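Local coordinates for giding protein-mglB (Thermus thermophilus, PDB 1J3W), which probably acts as a Roadblock/LC7 adaptor or regulator of a small GTPase involved in gliding motility, at the interface of chains A and B. Numbering follows the deposited sequence. Chains: chain A/B, Giding protein-mglB.

All three contacts belong to one two-fold symmetric interface between chains A and B. Contacts 1 and 2, their C-alpha centres about 28 Å apart, are nearly twins: B:Leu76, ending helix 71-76, and B:Leu77 just after it meet A:Pro54 and A:Val108 in contact 1, and with the chains exchanged in contact 2. Contact 3 lies about 8 Å from contact 2 and 25 Å from contact 1, shares B:Met92 with contact 2, and continues chain A past its leucines. The two-fold axis gives contact 3 a twin next to contact 1, so each apolar patch has a polar one beside it, consistent with the pairing typical of Roadblock/LC7 proteins.

Contact 1: the interface of chains A and B. Residues chain A 54-55, 58-59, 108; chain B 76-77.
B:Leu76, the last residue of helix 71-76, pushes its forked tip against A:Leu59, A:Thr58 and the two prolines A:Pro54 and A:Pro55. The contact is apolar, and no hydrogen bond spans it. The two methyls lean mainly on different partners, with A:Thr58 CG2 within reach of both. Methyl CD2 lies against the backbone of helix 56-69, 3.5 Å from A:Leu59 CA, with the two leucine side chains at about a right angle. Methyl CD1 turns to the start of that helix, 3.9 Å from A:Thr58 CG2. The threonine OG1 sits beside its backbone N (chi1 -58°), which leaves CG2 anti to that N and facing the leucine. A:Pro55 brings CG to 4.1 Å from B:Leu76 CD1, as the side chains pass in opposite directions.

Rigid proline rings suit the loop leading into helix 56-69, because they present a fixed hydrocarbon surface. A:Pro54 uses it twice: its CB lies 3.9 Å from B:Leu76 CG, and its CG faces the neighbouring B:Leu77. That second leucine reaches strand 103-109, whose beta-branched A:Val108 holds a methyl close to its backbone. There, B:Leu77 CD2 meets A:Val108 CG1 at 4.1 Å.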
# COMPACT_ATOMS: atom_id res chain seq x y z
N PRO A 54 -3.91 -6.43 -19.34
CA PRO A 54 -4.30 -7.14 -18.12
C PRO A 54 -5.69 -6.57 -17.84
O PRO A 54 -6.08 -5.57 -18.44
CB PRO A 54 -3.26 -6.67 -17.10
CG PRO A 54 -2.93 -5.28 -17.58
CD PRO A 54 -2.82 -5.48 -19.08
N PRO A 55 -6.47 -7.20 -16.94
CA PRO A 55 -7.81 -6.65 -16.68
C PRO A 55 -7.76 -5.16 -16.35
O PRO A 55 -7.16 -4.75 -15.36
CB PRO A 55 -8.31 -7.51 -15.51
CG PRO A 55 -7.06 -8.01 -14.87
CD PRO A 55 -6.18 -8.33 -16.05
N THR A 58 -9.12 -3.85 -12.99
CA THR A 58 -8.17 -4.18 -11.93
C THR A 58 -7.06 -3.13 -11.93
O THR A 58 -6.69 -2.60 -10.88
CB THR A 58 -7.59 -5.58 -12.17
OG1 THR A 58 -8.66 -6.53 -12.22
CG2 THR A 58 -6.62 -5.96 -11.05
N LEU A 59 -6.54 -2.83 -13.11
CA LEU A 59 -5.49 -1.83 -13.25
C LEU A 59 -5.97 -0.49 -12.70
O LEU A 59 -5.28 0.16 -11.92
CB LEU A 59 -5.11 -1.68 -14.73
CG LEU A 59 -4.16 -0.54 -15.09
CD1 LEU A 59 -2.84 -0.71 -14.37
CD2 LEU A 59 -3.95 -0.51 -16.60
N VAL A 108 0.06 2.73 -20.18
CA VAL A 108 0.88 1.56 -19.90
C VAL A 108 1.74 1.39 -21.14
O VAL A 108 1.22 1.36 -22.26
CB VAL A 108 0.03 0.29 -19.69
CG1 VAL A 108 0.94 -0.92 -19.49
CG2 VAL A 108 -0.87 0.47 -18.49
N LEU B 76 0.63 -7.10 -11.63
CA LEU B 76 -0.42 -7.06 -12.65
C LEU B 76 0.19 -6.81 -14.03
O LEU B 76 -0.30 -7.33 -15.04
CB LEU B 76 -1.43 -5.96 -12.34
CG LEU B 76 -2.62 -5.87 -13.30
CD1 LEU B 76 -3.50 -7.11 -13.13
CD2 LEU B 76 -3.42 -4.61 -13.02
N LEU B 77 1.27 -6.03 -14.06
CA LEU B 77 1.95 -5.72 -15.31
C LEU B 77 3.05 -6.72 -15.65
O LEU B 77 3.84 -6.50 -16.56
CB LEU B 77 2.53 -4.30 -15.26
CG LEU B 77 1.51 -3.17 -15.07
CD1 LEU B 77 2.22 -1.83 -15.10
CD2 LEU B 77 0.45 -3.24 -16.17

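Contact 2: the interface of chains A and B. Residues chain A 76-77; chain B 54, 92-94, 108.
CG of A:Leu77 lies anti to its own carbonyl carbon (chi1 -60°), and the extended second torsion (-179°) carries CD1 outward while CD2 branches off toward B:Val108 and B:Pro54. CD2 is the branch that touches both: it sits 4.0 Å from B:Val108 CG1 and 4.2 Å from B:Pro54 CG, the leucine crossing each partner at a slant. B:Val108 suits strand 103-109 because its CG1, anti to the backbone N (chi1 173°), offers a methyl without a long flexible arm. CD1 points toward the neighbouring strand 93-98, with looser contacts to B:Gly93 and B:Leu94, 4.4 Å from B:Leu94 CB. A glycine adds no side chain at that spot, so the leucine faces main chain.

The base of A:Leu77 is covered by B:Met92. CB meets CB at 4.1 Å, and the methionine CG comes up to 3.2 Å from the carbonyl oxygen A:Leu77 O, a close carbon-oxygen approach rather than a hydrogen bond. An unbranched, bent chain such as methionine can follow this uneven surface.

A:Leu76 adds a second foothold: its CG lies 3.9 Å from B:Pro54 CB, with the side chain and the ring at about a right angle. The patch thus fixes the end of helix 71-76 of chain A against the strands and loop of chain B, apolar surface that would favour pairing of the two chains.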
# COMPACT_ATOMS: atom_id res chain seq x y z
N LEU A 76 4.31 15.25 3.04
CA LEU A 76 5.53 15.39 3.82
C LEU A 76 6.45 16.37 3.11
O LEU A 76 7.24 17.07 3.75
CB LEU A 76 6.23 14.03 3.98
CG LEU A 76 7.40 14.05 4.97
CD1 LEU A 76 6.86 14.22 6.38
CD2 LEU A 76 8.20 12.76 4.86
N LEU A 77 6.35 16.42 1.78
CA LEU A 77 7.17 17.31 0.97
C LEU A 77 6.50 18.66 0.71
O LEU A 77 7.00 19.47 -0.08
CB LEU A 77 7.52 16.64 -0.36
CG LEU A 77 8.30 15.32 -0.23
CD1 LEU A 77 8.59 14.77 -1.61
CD2 LEU A 77 9.59 15.55 0.54
N PRO B 54 12.59 17.42 5.66
CA PRO B 54 11.46 16.96 6.48
C PRO B 54 12.06 15.79 7.25
O PRO B 54 13.15 15.32 6.92
CB PRO B 54 10.44 16.53 5.43
CG PRO B 54 11.29 16.06 4.31
CD PRO B 54 12.37 17.11 4.24
N MET B 92 7.93 20.18 -5.67
CA MET B 92 8.76 19.09 -5.17
C MET B 92 8.59 17.78 -5.93
O MET B 92 7.50 17.44 -6.38
CB MET B 92 8.45 18.82 -3.70
CG MET B 92 8.64 20.01 -2.77
SD MET B 92 10.29 20.71 -2.86
CE MET B 92 11.26 19.37 -2.26
N GLY B 93 9.70 17.05 -6.04
CA GLY B 93 9.71 15.76 -6.72
C GLY B 93 10.47 14.73 -5.91
O GLY B 93 11.28 15.06 -5.03
N LEU B 94 10.21 13.46 -6.22
CA LEU B 94 10.84 12.34 -5.54
C LEU B 94 11.28 11.31 -6.57
O LEU B 94 10.50 10.91 -7.43
CB LEU B 94 9.84 11.71 -4.56
CG LEU B 94 10.26 10.50 -3.73
CD1 LEU B 94 11.29 10.93 -2.70
CD2 LEU B 94 9.03 9.92 -3.03
N VAL B 108 15.33 13.71 -3.20
CA VAL B 108 14.24 14.68 -3.06
C VAL B 108 14.75 15.92 -3.77
O VAL B 108 15.86 16.39 -3.48
CB VAL B 108 13.96 15.01 -1.59
CG1 VAL B 108 12.93 16.14 -1.49
CG2 VAL B 108 13.45 13.76 -0.87

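Contact 3: the interface of chains A and B. Residues chain A 78-79, 81-83; chain B 88-92.
The turn joining strands 84-88 and 93-98 of chain B wraps its backbone N-H groups around the carboxylate of A:Glu79, in the loop that follows helix 71-76. OE1 accepts from B:Glu90 N at 2.7 Å, the donor standing above the carboxylate plane. OE2 accepts twice from one face: B:Arg91 N, on the syn side, and B:Met92 N at 2.9 Å, whose bond is almost straight (178° at H). The bend at the second torsion of A:Glu79 (-83°) curls the acid toward the turn. B:Arg91 lays its guanidinium over OE2, its NH2 3.9 Å away in a long salt bridge that would favour the charged acid. An alanine here would probably leave these N-H groups without their acceptor and the arginine without its mate, making the turn less firmly held.

Farther along, A:Gln83 N donates weakly to B:Gln88 O, while its side-chain NE2 makes a strongly bent hydrogen bond to A:Arg81 O at 2.8 Å. OE1, at the other end of the amide, meets a water that also touches B:Glu90 OE1 at 2.7 Å. A:Phe82 sets its ring edge toward B:Gly89 N. This polar anchoring gives the chain pairing a directional component beside its apolar packing.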
# COMPACT_ATOMS: atom_id res chain seq x y z
N GLY A 78 5.36 18.90 1.36
CA GLY A 78 4.66 20.17 1.20
C GLY A 78 3.69 20.27 0.04
O GLY A 78 3.21 21.37 -0.28
N GLU A 79 3.38 19.14 -0.58
CA GLU A 79 2.45 19.09 -1.71
C GLU A 79 1.15 18.43 -1.27
O GLU A 79 1.16 17.56 -0.40
CB GLU A 79 3.05 18.26 -2.85
CG GLU A 79 4.39 18.72 -3.42
CD GLU A 79 4.26 19.82 -4.46
OE1 GLU A 79 3.18 19.93 -5.09
OE2 GLU A 79 5.24 20.56 -4.67
N ARG A 81 -0.70 16.58 -3.23
CA ARG A 81 -0.60 15.26 -3.84
C ARG A 81 0.32 15.37 -5.05
O ARG A 81 0.64 16.47 -5.48
CB ARG A 81 -1.99 14.75 -4.25
CG ARG A 81 -2.70 15.58 -5.31
CD ARG A 81 -4.18 15.20 -5.37
NE ARG A 81 -4.86 15.78 -6.52
CZ ARG A 81 -6.18 15.77 -6.69
NH1 ARG A 81 -6.96 15.22 -5.77
NH2 ARG A 81 -6.71 16.29 -7.79
N PHE A 82 0.76 14.23 -5.56
CA PHE A 82 1.62 14.23 -6.74
C PHE A 82 0.73 14.28 -7.97
O PHE A 82 -0.20 13.48 -8.09
CB PHE A 82 2.48 12.97 -6.78
CG PHE A 82 3.50 12.90 -5.69
CD1 PHE A 82 4.51 13.85 -5.61
CD2 PHE A 82 3.47 11.87 -4.76
CE1 PHE A 82 5.48 13.78 -4.61
CE2 PHE A 82 4.43 11.78 -3.76
CZ PHE A 82 5.44 12.74 -3.68
N GLN A 83 0.99 15.21 -8.88
CA GLN A 83 0.17 15.31 -10.08
C GLN A 83 0.58 14.31 -11.15
O GLN A 83 -0.25 13.86 -11.94
CB GLN A 83 0.22 16.72 -10.66
CG GLN A 83 -0.50 17.79 -9.85
CD GLN A 83 0.15 18.05 -8.51
OE1 GLN A 83 1.37 18.26 -8.43
NE2 GLN A 83 -0.64 18.07 -7.45
N GLN B 88 6.05 13.48 -9.04
CA GLN B 88 6.21 14.91 -9.24
C GLN B 88 5.03 15.74 -8.77
O GLN B 88 3.89 15.50 -9.16
CB GLN B 88 6.44 15.18 -10.73
CG GLN B 88 6.70 16.63 -11.07
CD GLN B 88 8.10 17.07 -10.72
OE1 GLN B 88 9.07 16.58 -11.29
NE2 GLN B 88 8.21 18.00 -9.77
N GLY B 89 5.33 16.73 -7.93
CA GLY B 89 4.31 17.64 -7.45
C GLY B 89 4.46 18.93 -8.24
O GLY B 89 5.08 18.94 -9.30
N GLU B 90 3.90 20.03 -7.73
CA GLU B 90 4.00 21.31 -8.41
C GLU B 90 5.42 21.85 -8.34
O GLU B 90 5.93 22.41 -9.31
CB GLU B 90 3.04 22.32 -7.78
CG GLU B 90 1.56 22.06 -8.08
CD GLU B 90 1.16 22.52 -9.47
OE1 GLU B 90 1.72 22.02 -10.46
OE2 GLU B 90 0.27 23.39 -9.56
N ARG B 91 6.05 21.66 -7.19
CA ARG B 91 7.41 22.15 -6.98
C ARG B 91 8.37 21.04 -6.59
O ARG B 91 9.48 20.95 -7.12
CB ARG B 91 7.40 23.22 -5.88
CG ARG B 91 6.49 24.40 -6.17
CD ARG B 91 6.37 25.32 -4.96
NE ARG B 91 5.67 24.67 -3.85
CZ ARG B 91 4.39 24.30 -3.87
NH1 ARG B 91 3.66 24.52 -4.96
NH2 ARG B 91 3.84 23.72 -2.81
N MET B 92 7.93 20.18 -5.67
CA MET B 92 8.76 19.09 -5.17
C MET B 92 8.59 17.78 -5.93
O MET B 92 7.50 17.44 -6.38
CB MET B 92 8.45 18.82 -3.70
CG MET B 92 8.64 20.01 -2.77
SD MET B 92 10.29 20.71 -2.86
CE MET B 92 11.26 19.37 -2.26
O HOH W 1 1.86 19.42 -11.00